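Local structure of putative uncharacterized protein (Lodderomyces elongisporus, 4IVF) at residues F[18-23]-F[76-81]; F[101-106]-F[168-173]; F[119-124]-F[144-149]; F[184-189]-F[203-208]. The protein binds two glutathione molecules per subunit and is probably a glutathione transferase, related to the Ure2p-like members of that superfamily. All coordinates share one frame; numbering follows the deposited sequence.

Contact 1 of 4, residues F[18-23]-F[76-81]; sequences GYKISI and SQTGAI. With GSH (glutathione), chain U.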
# COMPACT_ATOMS: atom_id res chain seq x y z
N GLY F 18 12.43 -6.30 -2.74
CA GLY F 18 13.71 -6.30 -2.06
C GLY F 18 14.57 -5.09 -2.42
O GLY F 18 15.16 -4.45 -1.54
N TYR F 19 14.61 -4.77 -3.71
CA TYR F 19 15.42 -3.66 -4.21
C TYR F 19 14.98 -2.31 -3.66
O TYR F 19 15.82 -1.43 -3.45
CB TYR F 19 15.37 -3.63 -5.75
CG TYR F 19 15.98 -4.84 -6.40
CD1 TYR F 19 17.10 -5.46 -5.85
CD2 TYR F 19 15.45 -5.37 -7.56
CE1 TYR F 19 17.67 -6.56 -6.45
CE2 TYR F 19 16.02 -6.46 -8.17
CZ TYR F 19 17.13 -7.06 -7.61
OH TYR F 19 17.70 -8.16 -8.21
N LYS F 20 13.69 -2.13 -3.43
CA LYS F 20 13.18 -0.89 -2.84
C LYS F 20 13.93 -0.59 -1.55
O LYS F 20 14.38 0.53 -1.32
CB LYS F 20 11.70 -1.00 -2.49
CG LYS F 20 10.74 -1.01 -3.66
CD LYS F 20 9.34 -1.05 -3.08
CE LYS F 20 8.28 -1.53 -4.04
NZ LYS F 20 7.00 -1.70 -3.27
N ILE F 21 14.08 -1.61 -0.72
CA ILE F 21 14.67 -1.44 0.59
C ILE F 21 16.19 -1.37 0.50
O ILE F 21 16.80 -0.53 1.16
CB ILE F 21 14.22 -2.56 1.57
CG1 ILE F 21 12.69 -2.63 1.64
CG2 ILE F 21 14.80 -2.32 2.94
CD1 ILE F 21 12.00 -1.28 1.61
N SER F 22 16.80 -2.22 -0.32
CA SER F 22 18.26 -2.20 -0.40
C SER F 22 18.75 -0.90 -1.04
O SER F 22 19.76 -0.33 -0.61
CB SER F 22 18.80 -3.42 -1.14
OG SER F 22 18.43 -3.41 -2.52
N ILE F 23 18.05 -0.43 -2.06
CA ILE F 23 18.33 0.89 -2.63
C ILE F 23 18.17 2.02 -1.59
O ILE F 23 19.04 2.89 -1.47
CB ILE F 23 17.46 1.20 -3.85
CG1 ILE F 23 17.86 0.28 -5.02
CG2 ILE F 23 17.61 2.67 -4.27
CD1 ILE F 23 16.88 0.30 -6.15
N SER F 76 7.69 -5.36 8.53
CA SER F 76 7.45 -5.84 7.18
C SER F 76 6.61 -4.84 6.37
O SER F 76 6.15 -3.84 6.93
CB SER F 76 6.78 -7.21 7.21
OG SER F 76 7.69 -8.16 7.73
N GLN F 77 6.42 -5.16 5.09
CA GLN F 77 5.78 -4.31 4.07
C GLN F 77 6.69 -3.18 3.62
O GLN F 77 6.97 -2.27 4.39
CB GLN F 77 4.44 -3.72 4.54
CG GLN F 77 3.34 -4.73 4.69
CD GLN F 77 2.95 -5.32 3.36
OE1 GLN F 77 3.00 -4.64 2.33
NE2 GLN F 77 2.58 -6.59 3.37
N THR F 78 7.13 -3.23 2.36
CA THR F 78 8.03 -2.21 1.82
C THR F 78 7.54 -0.79 2.09
O THR F 78 8.35 0.10 2.36
CB THR F 78 8.28 -2.36 0.29
OG1 THR F 78 7.05 -2.20 -0.43
CG2 THR F 78 8.88 -3.70 -0.04
N GLY F 79 6.23 -0.59 2.05
CA GLY F 79 5.66 0.73 2.29
C GLY F 79 5.89 1.22 3.71
O GLY F 79 6.21 2.39 3.95
N ALA F 80 5.71 0.32 4.67
CA ALA F 80 5.93 0.67 6.07
C ALA F 80 7.43 0.81 6.34
O ALA F 80 7.85 1.71 7.07
CB ALA F 80 5.31 -0.40 7.01
N ILE F 81 8.22 -0.08 5.76
CA ILE F 81 9.66 -0.09 5.98
C ILE F 81 10.28 1.19 5.44
O ILE F 81 11.14 1.79 6.08
CB ILE F 81 10.34 -1.29 5.30
CG1 ILE F 81 9.76 -2.60 5.82
CG2 ILE F 81 11.86 -1.24 5.50
CD1 ILE F 81 10.36 -3.84 5.16
N1 GSH U . 3.20 -5.99 -0.14
CA1 GSH U . 4.50 -6.56 0.01
C1 GSH U . 5.52 -5.51 0.13
O11 GSH U . 6.49 -5.65 0.92
O12 GSH U . 5.44 -4.47 -0.56
CB1 GSH U . 4.82 -7.47 -1.17
CG1 GSH U . 5.95 -8.35 -0.80
CD1 GSH U . 6.23 -9.45 -1.81
OE1 GSH U . 5.55 -9.62 -2.83
N2 GSH U . 7.41 -10.36 -1.57
CA2 GSH U . 7.68 -11.42 -2.51
C2 GSH U . 7.67 -12.73 -1.76
O2 GSH U . 8.20 -12.80 -0.65
CB2 GSH U . 8.99 -11.19 -3.11
SG2 GSH U . 9.01 -9.64 -3.96
N3 GSH U . 7.04 -13.91 -2.35
CA3 GSH U . 7.06 -15.16 -1.61
C3 GSH U . 5.72 -15.76 -1.49
O31 GSH U . 4.68 -15.07 -1.61
O32 GSH U . 5.62 -17.00 -1.28
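Thr78 OG1 is gripped from two sides: Lys20 NZ donates to Thr78 OG1 at 2.9 Å, and Thr78 OG1 donates a hydrogen bond to O12 of glutathione at 2.8 Å. The hydroxyl lies between the backbone N and the carbonyl carbon (chi1 63°), which turns it to the lysine and the ligand together. The other oxygen of the same carboxylate, O11, receives Thr78 N in a nearly straight bond (2.9 Å, 168°). Gln77, the N-cap residue, bends its chain at chi2 and accepts from the ligand amine, N1 to Gln77 OE1 being 2.8 Å. The start of helix 78-89 thus holds the gamma-glutamyl end of glutathione, and the helix dipole would probably add to the attraction for its carboxylate. Lys20 reaches Thr78 with an extended chain that crosses it at about a right angle, and its ammonium is also bound by Gln114 and Asn17. Next to this polar group, Ile21 CD1 packs on Ile81 CG2 at 3.9 Å. Both isoleucines rest on Ile61 of strand 60-63, so helices 16-27 and 78-89 lie side by side on the thioredoxin-fold sheet, with Val115 of helix 102-131 against Lys20 and Thr78.

Contact 2 of 4, residues F[101-106]-F[168-173]; sequences TAEYYK and YLVGDR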
# COMPACT_ATOMS: atom_id res chain seq x y z
N THR F 101 3.54 18.34 6.52
CA THR F 101 3.45 19.24 5.36
C THR F 101 2.71 18.61 4.19
O THR F 101 2.63 17.38 4.07
CB THR F 101 4.83 19.69 4.86
OG1 THR F 101 5.55 18.56 4.37
CG2 THR F 101 5.63 20.37 5.97
N ALA F 102 2.19 19.46 3.30
CA ALA F 102 1.50 18.99 2.11
C ALA F 102 2.37 18.03 1.30
O ALA F 102 1.91 16.98 0.86
CB ALA F 102 1.06 20.16 1.26
N GLU F 103 3.64 18.38 1.14
CA GLU F 103 4.57 17.54 0.41
C GLU F 103 4.79 16.18 1.10
O GLU F 103 4.96 15.17 0.44
CB GLU F 103 5.91 18.25 0.17
CG GLU F 103 5.82 19.51 -0.74
CD GLU F 103 5.40 20.80 0.00
OE1 GLU F 103 5.14 20.78 1.24
OE2 GLU F 103 5.33 21.85 -0.67
N TYR F 104 4.81 16.17 2.43
CA TYR F 104 4.91 14.93 3.19
C TYR F 104 3.77 13.98 2.83
O TYR F 104 3.98 12.80 2.53
CB TYR F 104 4.92 15.21 4.69
CG TYR F 104 4.77 13.98 5.54
CD1 TYR F 104 5.88 13.22 5.89
CD2 TYR F 104 3.51 13.57 6.00
CE1 TYR F 104 5.74 12.08 6.67
CE2 TYR F 104 3.37 12.43 6.79
CZ TYR F 104 4.49 11.69 7.12
OH TYR F 104 4.38 10.56 7.90
N TYR F 105 2.55 14.52 2.85
CA TYR F 105 1.37 13.75 2.48
C TYR F 105 1.27 13.34 1.00
O TYR F 105 0.83 12.23 0.70
CB TYR F 105 0.10 14.43 3.01
CG TYR F 105 0.05 14.35 4.51
CD1 TYR F 105 -0.19 13.13 5.15
CD2 TYR F 105 0.31 15.46 5.30
CE1 TYR F 105 -0.21 13.04 6.54
CE2 TYR F 105 0.29 15.38 6.69
CZ TYR F 105 0.03 14.17 7.30
OH TYR F 105 0.03 14.11 8.68
N LYS F 106 1.67 14.21 0.08
CA LYS F 106 1.69 13.79 -1.32
C LYS F 106 2.69 12.64 -1.53
O LYS F 106 2.43 11.76 -2.33
CB LYS F 106 2.03 14.95 -2.29
CG LYS F 106 1.03 16.12 -2.30
CD LYS F 106 -0.43 15.70 -2.48
CE LYS F 106 -0.72 15.08 -3.83
NZ LYS F 106 -2.20 14.92 -4.07
N TYR F 168 11.17 14.76 -10.32
CA TYR F 168 10.79 14.08 -9.08
C TYR F 168 9.28 13.92 -8.99
O TYR F 168 8.53 14.76 -9.47
CB TYR F 168 11.25 14.89 -7.87
CG TYR F 168 12.67 15.40 -7.96
CD1 TYR F 168 13.74 14.56 -7.71
CD2 TYR F 168 12.94 16.72 -8.29
CE1 TYR F 168 15.02 15.00 -7.78
CE2 TYR F 168 14.24 17.18 -8.36
CZ TYR F 168 15.28 16.31 -8.10
OH TYR F 168 16.59 16.74 -8.16
N LEU F 169 8.82 12.85 -8.37
CA LEU F 169 7.39 12.69 -8.13
C LEU F 169 6.85 13.78 -7.21
O LEU F 169 5.72 14.24 -7.39
CB LEU F 169 7.10 11.33 -7.53
CG LEU F 169 7.29 10.15 -8.47
CD1 LEU F 169 6.99 8.84 -7.74
CD2 LEU F 169 6.38 10.34 -9.68
N VAL F 170 7.62 14.17 -6.21
CA VAL F 170 7.18 15.24 -5.31
C VAL F 170 8.25 16.31 -5.09
O VAL F 170 9.34 16.02 -4.59
CB VAL F 170 6.72 14.71 -3.94
CG1 VAL F 170 6.21 15.85 -3.08
CG2 VAL F 170 5.64 13.66 -4.10
N GLY F 171 7.92 17.54 -5.48
CA GLY F 171 8.78 18.69 -5.23
C GLY F 171 10.17 18.66 -5.85
O GLY F 171 10.33 18.34 -7.03
N ASP F 172 11.17 18.98 -5.04
CA ASP F 172 12.54 19.13 -5.50
C ASP F 172 13.49 18.03 -5.00
O ASP F 172 14.69 18.22 -4.95
CB ASP F 172 13.09 20.49 -5.07
CG ASP F 172 13.08 20.67 -3.55
OD1 ASP F 172 12.40 19.89 -2.85
OD2 ASP F 172 13.76 21.60 -3.06
N ARG F 173 12.95 16.89 -4.61
CA ARG F 173 13.83 15.84 -4.13
C ARG F 173 13.24 14.46 -4.39
O ARG F 173 12.03 14.31 -4.50
CB ARG F 173 14.12 16.03 -2.63
CG ARG F 173 12.95 15.66 -1.71
CD ARG F 173 13.01 16.42 -0.38
NE ARG F 173 12.92 17.86 -0.62
CZ ARG F 173 12.88 18.79 0.32
NH1 ARG F 173 12.90 18.46 1.61
NH2 ARG F 173 12.80 20.07 -0.03
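Val170 fits against one turn of helix 102-131, its two methyls touching Glu103 and Lys106. CG1, anti to the backbone N (chi1 -177°), lies 3.8 Å from Glu103 O and 4.1 Å from Glu103 CB. The second branch, CG2, meets the other end of that turn, 4.0 Å from Lys106 C, and the same valine also packs on Thr107 and Tyr110 further along the helix. This is the close part of the contact; it is purely van der Waals, and the valine is buried.

The outer side is looser and more polar. Glu103 presents its CB to Val170, but the chain bends at chi2 (83°) and takes the carboxylate away from the loop. Lys106 leads its amine away from the loop into the subunit interface, to Glu109 and to Val74 O of the second subunit. On the loop, Gly171 has positive phi in a type II' turn from Val170 to Arg173. Beyond it Arg173 forms a side-on salt bridge with the exposed Asp172, NH2 and NE both donating to OD1 at 2.9 and 3.1 Å; the NH2 bond uses the syn lone pair, whereas NE comes from above the carboxylate plane. The contact joins the first turns of helix 102-131, next to the subunit interface, to the loop between helices 137-159 and 176-185, with Leu169 anchored on the former.

Contact 3 of 4, residues F[119-124]-F[144-149]; sequences GPIQGQ and ITDTKR. With GSH (glutathione), chain T.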
# COMPACT_ATOMS: atom_id res chain seq x y z
N GLY F 119 2.89 -2.28 -7.76
CA GLY F 119 3.38 -3.60 -7.39
C GLY F 119 2.38 -4.74 -7.57
O GLY F 119 2.64 -5.69 -8.29
N PRO F 120 1.22 -4.65 -6.90
CA PRO F 120 0.23 -5.72 -7.06
C PRO F 120 -0.16 -6.00 -8.51
O PRO F 120 -0.24 -7.17 -8.87
CB PRO F 120 -0.98 -5.19 -6.26
CG PRO F 120 -0.34 -4.39 -5.15
CD PRO F 120 0.84 -3.70 -5.83
N ILE F 121 -0.40 -4.97 -9.31
CA ILE F 121 -0.84 -5.18 -10.69
C ILE F 121 0.28 -5.72 -11.60
O ILE F 121 0.07 -6.65 -12.37
CB ILE F 121 -1.47 -3.90 -11.29
CG1 ILE F 121 -2.81 -3.61 -10.60
CG2 ILE F 121 -1.64 -4.02 -12.80
CD1 ILE F 121 -3.82 -4.75 -10.68
N GLN F 122 1.47 -5.13 -11.50
CA GLN F 122 2.59 -5.58 -12.32
C GLN F 122 3.03 -6.99 -11.87
O GLN F 122 3.58 -7.77 -12.66
CB GLN F 122 3.75 -4.59 -12.23
CG GLN F 122 4.88 -4.90 -13.19
CD GLN F 122 5.97 -3.83 -13.22
OE1 GLN F 122 5.75 -2.68 -12.85
NE2 GLN F 122 7.16 -4.22 -13.67
N GLY F 123 2.79 -7.30 -10.61
CA GLY F 123 3.10 -8.62 -10.08
C GLY F 123 2.16 -9.66 -10.65
O GLY F 123 2.57 -10.79 -10.88
N GLN F 124 0.91 -9.28 -10.91
CA GLN F 124 -0.05 -10.22 -11.50
C GLN F 124 0.32 -10.51 -12.93
O GLN F 124 0.27 -11.65 -13.38
CB GLN F 124 -1.48 -9.70 -11.44
CG GLN F 124 -2.01 -9.47 -10.05
CD GLN F 124 -1.52 -10.51 -9.07
OE1 GLN F 124 -1.85 -11.70 -9.18
NE2 GLN F 124 -0.71 -10.08 -8.10
N ILE F 144 -1.12 -6.69 -18.13
CA ILE F 144 -0.25 -5.90 -18.97
C ILE F 144 -0.90 -4.52 -19.24
O ILE F 144 -0.24 -3.49 -19.13
CB ILE F 144 0.04 -6.62 -20.29
CG1 ILE F 144 0.93 -7.83 -20.05
CG2 ILE F 144 0.67 -5.67 -21.29
CD1 ILE F 144 2.31 -7.49 -19.54
N THR F 145 -2.18 -4.53 -19.59
CA THR F 145 -2.92 -3.31 -19.91
C THR F 145 -3.04 -2.39 -18.69
O THR F 145 -2.84 -1.18 -18.79
CB THR F 145 -4.33 -3.62 -20.45
OG1 THR F 145 -4.23 -4.26 -21.72
CG2 THR F 145 -5.12 -2.34 -20.62
N ASP F 146 -3.36 -2.97 -17.54
CA ASP F 146 -3.48 -2.16 -16.34
C ASP F 146 -2.10 -1.68 -15.87
O ASP F 146 -1.97 -0.59 -15.31
CB ASP F 146 -4.24 -2.88 -15.24
CG ASP F 146 -4.82 -1.92 -14.21
OD1 ASP F 146 -5.41 -0.90 -14.61
OD2 ASP F 146 -4.66 -2.17 -13.00
N THR F 147 -1.06 -2.48 -16.09
CA THR F 147 0.29 -2.01 -15.78
C THR F 147 0.65 -0.75 -16.56
O THR F 147 1.24 0.19 -16.01
CB THR F 147 1.34 -3.09 -16.07
OG1 THR F 147 1.12 -4.21 -15.20
CG2 THR F 147 2.73 -2.55 -15.84
N LYS F 148 0.27 -0.73 -17.84
CA LYS F 148 0.52 0.42 -18.69
C LYS F 148 -0.32 1.62 -18.24
O LYS F 148 0.13 2.76 -18.33
CB LYS F 148 0.22 0.10 -20.16
CG LYS F 148 1.27 -0.76 -20.84
CD LYS F 148 0.72 -1.27 -22.17
CE LYS F 148 1.78 -1.96 -23.00
NZ LYS F 148 1.15 -2.65 -24.16
N ARG F 149 -1.52 1.34 -17.74
CA ARG F 149 -2.37 2.40 -17.21
C ARG F 149 -1.64 3.13 -16.08
O ARG F 149 -1.58 4.36 -16.05
CB ARG F 149 -3.70 1.85 -16.70
CG ARG F 149 -4.69 2.95 -16.30
CD ARG F 149 -5.87 2.46 -15.45
NE ARG F 149 -5.46 2.02 -14.11
CZ ARG F 149 -5.29 2.84 -13.07
NH1 ARG F 149 -5.48 4.15 -13.20
NH2 ARG F 149 -4.91 2.35 -11.91
N1 GSH T . 2.74 -15.54 -4.15
CA1 GSH T . 3.10 -15.11 -5.48
C1 GSH T . 2.15 -15.65 -6.46
O11 GSH T . 1.14 -16.27 -6.07
O12 GSH T . 2.33 -15.46 -7.68
CB1 GSH T . 4.55 -15.47 -5.81
CG1 GSH T . 5.16 -14.46 -6.71
CD1 GSH T . 5.44 -13.13 -6.00
OE1 GSH T . 5.58 -13.07 -4.77
N2 GSH T . 5.56 -11.85 -6.79
CA2 GSH T . 5.81 -10.59 -6.11
C2 GSH T . 4.59 -9.72 -6.18
O2 GSH T . 3.85 -9.80 -7.15
CB2 GSH T . 6.91 -9.88 -6.76
SG2 GSH T . 8.34 -10.90 -6.86
N3 GSH T . 4.28 -8.77 -5.12
CA3 GSH T . 3.10 -7.95 -5.25
C3 GSH T . 3.32 -6.63 -4.63
O31 GSH T . 4.46 -6.12 -4.58
O32 GSH T . 2.32 -6.01 -4.15
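Helices 119-124 and 144-149 run nearly antiparallel, at 147° with their axes 8.5 Å apart, and come closest at Gln122 and Thr147, whose CA atoms are 5.5 Å apart. Ile121 lies across Asp146 at about a right angle: OD2 sits beside its aliphatic branches, 3.4 Å from Ile121 CG1 and 3.5 Å from Ile121 CG2. The other oxygen, Asp146 OD1, forms a salt bridge with Arg149 NE at 3.0 Å, close to the guanidinium plane, which probably helps fix the carboxylate's rotation. Thr147 OG1 rests over the backbone of the facing helix, 3.5 Å from Gln122 CA; the hydroxyl itself is hydrogen-bonded to Tyr143 O. These two helices belong to the all-helical C-terminal domain of the glutathione transferase fold, and helix 102-131 has a ligand on another face. There Gly123 CA approaches glutathione O2 at 3.2 Å, and Pro120 CD lies 3.2 Å from O32. Gly119 and Gly123, having no side chains, let the ligand come close to the helix backbone. Gln122, extended beyond CG, carries its amide past Thr147 to Tyr151. Gln124 NE2 folds back onto Pro120 O, while its OE1 accepts from Tyr143 OH and Arg142 NH2, both of the second subunit.

Contact 4 of 4, residues F[184-189]-F[203-208]; sequences WAYRLS and KWYDSL. With GSH (glutathione), chain T.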
# COMPACT_ATOMS: atom_id res chain seq x y z
N TRP F 184 10.21 -1.57 -9.20
CA TRP F 184 9.33 -2.23 -10.17
C TRP F 184 9.52 -1.76 -11.60
O TRP F 184 9.29 -2.53 -12.55
CB TRP F 184 7.87 -2.05 -9.77
CG TRP F 184 7.45 -3.05 -8.72
CD1 TRP F 184 7.47 -2.89 -7.37
CD2 TRP F 184 6.94 -4.37 -8.96
NE1 TRP F 184 7.02 -4.03 -6.74
CE2 TRP F 184 6.69 -4.96 -7.70
CE3 TRP F 184 6.67 -5.11 -10.12
CZ2 TRP F 184 6.17 -6.25 -7.56
CZ3 TRP F 184 6.17 -6.41 -9.99
CH2 TRP F 184 5.93 -6.96 -8.72
N ALA F 185 9.92 -0.50 -11.77
CA ALA F 185 10.22 0.04 -13.09
C ALA F 185 11.37 -0.77 -13.70
O ALA F 185 11.43 -1.02 -14.90
CB ALA F 185 10.61 1.51 -13.00
N TYR F 186 12.28 -1.19 -12.83
CA TYR F 186 13.41 -2.00 -13.21
C TYR F 186 12.97 -3.31 -13.88
O TYR F 186 13.69 -3.88 -14.69
CB TYR F 186 14.24 -2.29 -11.96
CG TYR F 186 15.50 -3.07 -12.20
CD1 TYR F 186 16.62 -2.46 -12.74
CD2 TYR F 186 15.57 -4.42 -11.89
CE1 TYR F 186 17.78 -3.18 -12.96
CE2 TYR F 186 16.72 -5.14 -12.11
CZ TYR F 186 17.82 -4.52 -12.64
OH TYR F 186 18.97 -5.24 -12.86
N ARG F 187 11.76 -3.77 -13.55
CA ARG F 187 11.26 -5.06 -14.04
C ARG F 187 10.45 -4.98 -15.34
O ARG F 187 10.04 -6.02 -15.87
CB ARG F 187 10.43 -5.74 -12.95
CG ARG F 187 11.22 -6.56 -11.95
CD ARG F 187 11.56 -7.92 -12.52
NE ARG F 187 11.96 -8.85 -11.48
CZ ARG F 187 13.21 -8.97 -11.03
NH1 ARG F 187 14.18 -8.21 -11.53
NH2 ARG F 187 13.48 -9.86 -10.08
N LEU F 188 10.21 -3.77 -15.84
CA LEU F 188 9.43 -3.59 -17.06
C LEU F 188 10.08 -4.25 -18.27
O LEU F 188 9.40 -4.72 -19.18
CB LEU F 188 9.20 -2.10 -17.35
CG LEU F 188 8.12 -1.38 -16.52
CD1 LEU F 188 8.01 0.12 -16.88
CD2 LEU F 188 6.77 -2.06 -16.70
N SER F 189 11.41 -4.29 -18.28
CA SER F 189 12.13 -4.85 -19.41
C SER F 189 11.80 -6.33 -19.62
O SER F 189 11.79 -6.80 -20.75
CB SER F 189 13.63 -4.67 -19.23
OG SER F 189 14.09 -5.36 -18.08
N LYS F 203 13.35 9.74 -18.48
CA LYS F 203 14.43 10.61 -17.98
C LYS F 203 14.64 10.42 -16.48
O LYS F 203 15.77 10.36 -15.99
CB LYS F 203 14.11 12.08 -18.26
CG LYS F 203 14.16 12.50 -19.72
CD LYS F 203 13.48 13.86 -19.91
CE LYS F 203 13.95 14.57 -21.17
NZ LYS F 203 14.55 15.92 -20.90
N TRP F 204 13.53 10.35 -15.76
CA TRP F 204 13.52 10.09 -14.33
C TRP F 204 14.22 8.76 -14.04
O TRP F 204 15.11 8.68 -13.18
CB TRP F 204 12.06 10.08 -13.85
CG TRP F 204 11.79 9.47 -12.50
CD1 TRP F 204 11.76 10.11 -11.31
CD2 TRP F 204 11.47 8.10 -12.23
NE1 TRP F 204 11.46 9.23 -10.30
CE2 TRP F 204 11.28 7.98 -10.84
CE3 TRP F 204 11.35 6.95 -13.03
CZ2 TRP F 204 10.97 6.77 -10.22
CZ3 TRP F 204 11.05 5.74 -12.41
CH2 TRP F 204 10.86 5.66 -11.02
N TYR F 205 13.85 7.73 -14.79
CA TYR F 205 14.48 6.41 -14.66
C TYR F 205 15.99 6.46 -14.95
O TYR F 205 16.80 5.97 -14.17
CB TYR F 205 13.79 5.40 -15.58
CG TYR F 205 14.29 3.97 -15.42
CD1 TYR F 205 13.97 3.22 -14.29
CD2 TYR F 205 15.08 3.37 -16.38
CE1 TYR F 205 14.42 1.92 -14.14
CE2 TYR F 205 15.53 2.08 -16.24
CZ TYR F 205 15.20 1.36 -15.11
OH TYR F 205 15.64 0.07 -14.96
N ASP F 206 16.35 7.07 -16.08
CA ASP F 206 17.75 7.17 -16.48
C ASP F 206 18.57 7.93 -15.43
O ASP F 206 19.74 7.60 -15.17
CB ASP F 206 17.91 7.83 -17.86
CG ASP F 206 17.29 7.02 -18.99
OD1 ASP F 206 17.11 5.79 -18.83
OD2 ASP F 206 16.99 7.62 -20.05
N SER F 207 17.97 8.97 -14.86
CA SER F 207 18.64 9.76 -13.83
C SER F 207 18.95 8.95 -12.57
O SER F 207 20.04 9.05 -12.00
CB SER F 207 17.80 10.99 -13.47
OG SER F 207 17.89 11.96 -14.50
N LEU F 208 17.98 8.15 -12.13
CA LEU F 208 18.17 7.33 -10.94
C LEU F 208 19.25 6.25 -11.11
O LEU F 208 20.02 6.00 -10.18
CB LEU F 208 16.84 6.73 -10.49
CG LEU F 208 15.98 7.77 -9.77
CD1 LEU F 208 14.50 7.44 -9.84
CD2 LEU F 208 16.42 7.86 -8.32
N1 GSH T . 2.74 -15.54 -4.15
CA1 GSH T . 3.10 -15.11 -5.48
C1 GSH T . 2.15 -15.65 -6.46
O11 GSH T . 1.14 -16.27 -6.07
O12 GSH T . 2.33 -15.46 -7.68
CB1 GSH T . 4.55 -15.47 -5.81
CG1 GSH T . 5.16 -14.46 -6.71
CD1 GSH T . 5.44 -13.13 -6.00
OE1 GSH T . 5.58 -13.07 -4.77
N2 GSH T . 5.56 -11.85 -6.79
CA2 GSH T . 5.81 -10.59 -6.11
C2 GSH T . 4.59 -9.72 -6.18
O2 GSH T . 3.85 -9.80 -7.15
CB2 GSH T . 6.91 -9.88 -6.76
SG2 GSH T . 8.34 -10.90 -6.86
N3 GSH T . 4.28 -8.77 -5.12
CA3 GSH T . 3.10 -7.95 -5.25
C3 GSH T . 3.32 -6.63 -4.63
O31 GSH T . 4.46 -6.12 -4.58
O32 GSH T . 2.32 -6.01 -4.15
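Ala185 CB is touched by two aromatic rings of helix 199-209, Tyr205 CD1 at 4.0 Å and Trp204 CZ3 at 4.3 Å. The indole meets the methyl with its edge, near the ring plane, and the phenol lies at an oblique angle to it. Tyr205 swings CG anti to the backbone N (chi1 -175°), which sends its ring away from its own helix and across to the opposite segment. The far end of that ring then passes over the start of the type I turn from Ala185 to Leu188, where Tyr205 OH lies 3.5 Å from both Tyr186 CA and Tyr186 CD1. Tyr186 has the same first torsion (chi1 -177°), and its ring, oblique to the Tyr205 hydroxyl, is stacked on Phe218. Trp204, whose indole edge reaches the same methyl as Tyr205, has NE1 bound to Asp178, and Leu208 CD1 sits 3.4 Å above one indole face, toward the rim. The Trp184 ring points from the helix into the ligand pocket: CZ2 is 3.4 Å from glutathione O31, and NE1 is bound to Asn17. The aromatic cluster thus joins two helices of the C-terminal domain behind a tryptophan that lines the second glutathione site.

Contact 1 belongs to the thioredoxin-like N-terminal domain and holds one glutathione, whereas contacts 3 and 4 both touch the other one. Contacts 1 and 4 meet across the domain boundary, where Lys20 CE lies 3.7 Å from Trp184 CD1, although their centres are 17 Å apart. Contacts 3 and 4 are linked more firmly: Gln122 NE2 is 2.9 Å from Trp184 O, a probable hydrogen bond, and Gly119 O and Gly123 N both lie on the same side of the Trp184 indole plane. Contact 2 stands apart from the ligands, yet it shares helix 102-131 with contact 3, their centres 24 Å apart, and encloses it along the chain. Contacts 1, 2 and 3 all reach the second subunit.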